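Local coordinates for protein CrmK (Actinoalloteichus sp. WH1-2216-6, PDB 5I1V) that carries covalently bound FAD and probably acts as an oxidase that recycles shunt products in caerulomycin biosynthesis, at residues D473-P476 and R477-I481. Sequence-based numbering, arbitrary orientation.
Sequences DNYP and RLQEI
The phenol ring of Tyr475 and the amide of Gln479, one helical turn apart, lie stacked with their planes 20° from each other. Gln479 sets its CG over one face toward the rim, a CH-pi contact 3.9 Å from CG to the centroid of the Tyr475 ring, and its CD reaches 3.3 Å from Tyr475 CE2. Tyr475 CG stands anti to its own backbone N (chi1 -171°), which brings the ring alongside the following turn. Tyrosine suits because its flat ring takes Gln479 on one face and stacks with His467, while its hydroxyl bonds to Arg498 N. Glutamine suits because its CG packs on the aromatic face while the amide, stacked over the ring, still bonds: NE2 donates to the carbonyl of Arg498. A leucine in place of Tyr475 would probably leave Gln479 without its flat platform and the Arg498 amide without its hydroxyl partner.

Main-chain bonds hold the early turns of helix 475-485, within the berberine-like C-terminal region of this FAD-linked oxidoreductase. Leu478 N bonds to Asn474 O (3.1 Å), Gln479 N to Tyr475 O (2.9 Å) and Glu480 N to Pro476 O (3.1 Å), the i to i+4 pattern of an alpha-helix. Proline has no N-H to give, which is readily tolerated near a helix start, where amides have no carbonyl of the same helix one turn back. A water bridges the same end, donating to Asp473 O and accepting from Arg477 N at 3.0 Å.

Charge and apolar packing share the other flanks. Arg477 NH1 makes a salt bridge with Glu480 OE1 at 3.1 Å, its hydrogen bond weak, and Ile481 CD1 sits over the centre of one guanidinium face. Leu478 tucks its CG against Asn474 O (3.5 Å), and its buried, apolar side chain packs on Trp184 and Phe194.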
ATOM      1  N   ASP A 473      -2.106 -24.209  27.158  1.00 34.13           N
ATOM      2  CA  ASP A 473      -2.148 -24.272  28.606  1.00 34.20           C
ATOM      3  C   ASP A 473      -1.936 -22.943  29.303  1.00 31.68           C
ATOM      4  O   ASP A 473      -1.867 -22.913  30.512  1.00 30.82           O
ATOM      5  CB  ASP A 473      -0.992 -25.157  29.098  1.00 40.31           C
ATOM      6  CG  ASP A 473      -1.067 -26.552  28.555  1.00 46.74           C
ATOM      7  OD1 ASP A 473      -2.203 -27.068  28.473  1.00 46.92           O
ATOM      8  OD2 ASP A 473      -0.001 -27.121  28.198  1.00 54.42           O
ATOM      9  N   ASN A 474      -1.765 -21.857  28.561  1.00 26.77           N
ATOM     10  CA  ASN A 474      -1.473 -20.570  29.158  1.00 26.15           C
ATOM     11  C   ASN A 474      -2.708 -19.762  29.602  1.00 23.89           C
ATOM     12  O   ASN A 474      -2.552 -18.722  30.192  1.00 24.24           O
ATOM     13  CB  ASN A 474      -0.649 -19.748  28.134  1.00 27.46           C
ATOM     14  CG  ASN A 474       0.788 -20.257  28.048  1.00 28.79           C
ATOM     15  OD1 ASN A 474       1.236 -20.940  28.966  1.00 34.12           O
ATOM     16  ND2 ASN A 474       1.474 -19.975  26.973  1.00 30.85           N
ATOM     17  N   TYR A 475      -3.916 -20.217  29.294  1.00 23.01           N
ATOM     18  CA  TYR A 475      -5.088 -19.422  29.629  1.00 22.64           C
ATOM     19  C   TYR A 475      -5.246 -19.082  31.128  1.00 23.55           C
ATOM     20  O   TYR A 475      -5.491 -17.935  31.479  1.00 25.66           O
ATOM     21  CB  TYR A 475      -6.333 -19.991  28.970  1.00 22.67           C
ATOM     22  CG  TYR A 475      -7.575 -19.108  29.098  1.00 23.93           C
ATOM     23  CD1 TYR A 475      -7.699 -17.890  28.385  1.00 22.61           C
ATOM     24  CD2 TYR A 475      -8.644 -19.506  29.872  1.00 24.68           C
ATOM     25  CE1 TYR A 475      -8.839 -17.116  28.516  1.00 23.36           C
ATOM     26  CE2 TYR A 475      -9.775 -18.746  29.982  1.00 24.37           C
ATOM     27  CZ  TYR A 475      -9.853 -17.527  29.314  1.00 22.87           C
ATOM     28  OH  TYR A 475     -10.996 -16.776  29.443  1.00 24.42           O
ATOM     29  N   PRO A 476      -5.106 -20.058  32.042  1.00 23.15           N
ATOM     30  CA  PRO A 476      -5.264 -19.640  33.435  1.00 22.20           C
ATOM     31  C   PRO A 476      -4.234 -18.624  33.962  1.00 20.86           C
ATOM     32  O   PRO A 476      -4.563 -17.807  34.779  1.00 20.13           O
ATOM     33  CB  PRO A 476      -5.187 -20.992  34.207  1.00 23.08           C
ATOM     34  CG  PRO A 476      -5.740 -21.966  33.225  1.00 22.96           C
ATOM     35  CD  PRO A 476      -5.245 -21.500  31.876  1.00 23.77           C
ATOM     36  N   ARG A 477      -3.004 -18.666  33.508  1.00 21.02           N
ATOM     37  CA  ARG A 477      -2.041 -17.662  33.913  1.00 21.83           C
ATOM     38  C   ARG A 477      -2.444 -16.279  33.352  1.00 20.76           C
ATOM     39  O   ARG A 477      -2.373 -15.266  34.065  1.00 19.53           O
ATOM     40  CB  ARG A 477      -0.630 -18.027  33.438  1.00 21.84           C
ATOM     41  CG  ARG A 477       0.433 -16.981  33.728  1.00 22.47           C
ATOM     42  CD  ARG A 477       0.566 -16.607  35.179  1.00 23.69           C
ATOM     43  NE  ARG A 477       1.782 -15.840  35.342  1.00 26.02           N
ATOM     44  CZ  ARG A 477       1.973 -14.839  36.185  1.00 26.68           C
ATOM     45  NH1 ARG A 477       1.052 -14.453  37.005  1.00 28.86           N
ATOM     46  NH2 ARG A 477       3.134 -14.221  36.197  1.00 31.87           N
ATOM     47  N   LEU A 478      -2.888 -16.259  32.107  1.00 20.71           N
ATOM     48  CA  LEU A 478      -3.399 -15.013  31.522  1.00 21.31           C
ATOM     49  C   LEU A 478      -4.629 -14.481  32.298  1.00 21.71           C
ATOM     50  O   LEU A 478      -4.756 -13.284  32.509  1.00 21.66           O
ATOM     51  CB  LEU A 478      -3.757 -15.186  30.056  1.00 20.05           C
ATOM     52  CG  LEU A 478      -2.569 -15.402  29.134  1.00 20.96           C
ATOM     53  CD1 LEU A 478      -3.089 -15.909  27.797  1.00 20.60           C
ATOM     54  CD2 LEU A 478      -1.779 -14.103  28.948  1.00 21.76           C
ATOM     55  N   GLN A 479      -5.514 -15.370  32.733  1.00 22.06           N
ATOM     56  CA  GLN A 479      -6.679 -14.951  33.560  1.00 21.71           C
ATOM     57  C   GLN A 479      -6.192 -14.335  34.871  1.00 22.72           C
ATOM     58  O   GLN A 479      -6.732 -13.368  35.347  1.00 22.44           O
ATOM     59  CB  GLN A 479      -7.574 -16.118  33.834  1.00 22.78           C
ATOM     60  CG  GLN A 479      -8.349 -16.668  32.655  1.00 22.47           C
ATOM     61  CD  GLN A 479      -9.329 -17.702  33.126  1.00 25.68           C
ATOM     62  OE1 GLN A 479      -8.942 -18.813  33.420  1.00 26.22           O
ATOM     63  NE2 GLN A 479     -10.593 -17.335  33.212  1.00 26.79           N
ATOM     64  N   GLU A 480      -5.144 -14.889  35.458  1.00 24.25           N
ATOM     65  CA  GLU A 480      -4.572 -14.316  36.676  1.00 25.28           C
ATOM     66  C   GLU A 480      -3.966 -12.928  36.434  1.00 24.54           C
ATOM     67  O   GLU A 480      -4.054 -12.012  37.242  1.00 23.02           O
ATOM     68  CB  GLU A 480      -3.511 -15.288  37.244  1.00 28.36           C
ATOM     69  CG  GLU A 480      -2.557 -14.690  38.254  1.00 35.20           C
ATOM     70  CD  GLU A 480      -1.421 -15.656  38.635  1.00 44.15           C
ATOM     71  OE1 GLU A 480      -1.071 -16.554  37.836  1.00 49.79           O
ATOM     72  OE2 GLU A 480      -0.852 -15.508  39.733  1.00 53.13           O
ATOM     73  N   ILE A 481      -3.284 -12.764  35.320  1.00 22.64           N
ATOM     74  CA  ILE A 481      -2.697 -11.472  35.036  1.00 21.67           C
ATOM     75  C   ILE A 481      -3.851 -10.465  34.744  1.00 21.49           C
ATOM     76  O   ILE A 481      -3.819  -9.322  35.173  1.00 23.17           O
ATOM     77  CB  ILE A 481      -1.689 -11.598  33.878  1.00 20.85           C
ATOM     78  CG1 ILE A 481      -0.560 -12.503  34.320  1.00 22.30           C
ATOM     79  CG2 ILE A 481      -1.167 -10.238  33.443  1.00 20.98           C
ATOM     80  CD1 ILE A 481       0.379 -12.968  33.214  1.00 21.57           C
TER
HETATM   81  O   HOH W   1      -1.790 -21.171  32.478  1.00 28.09           O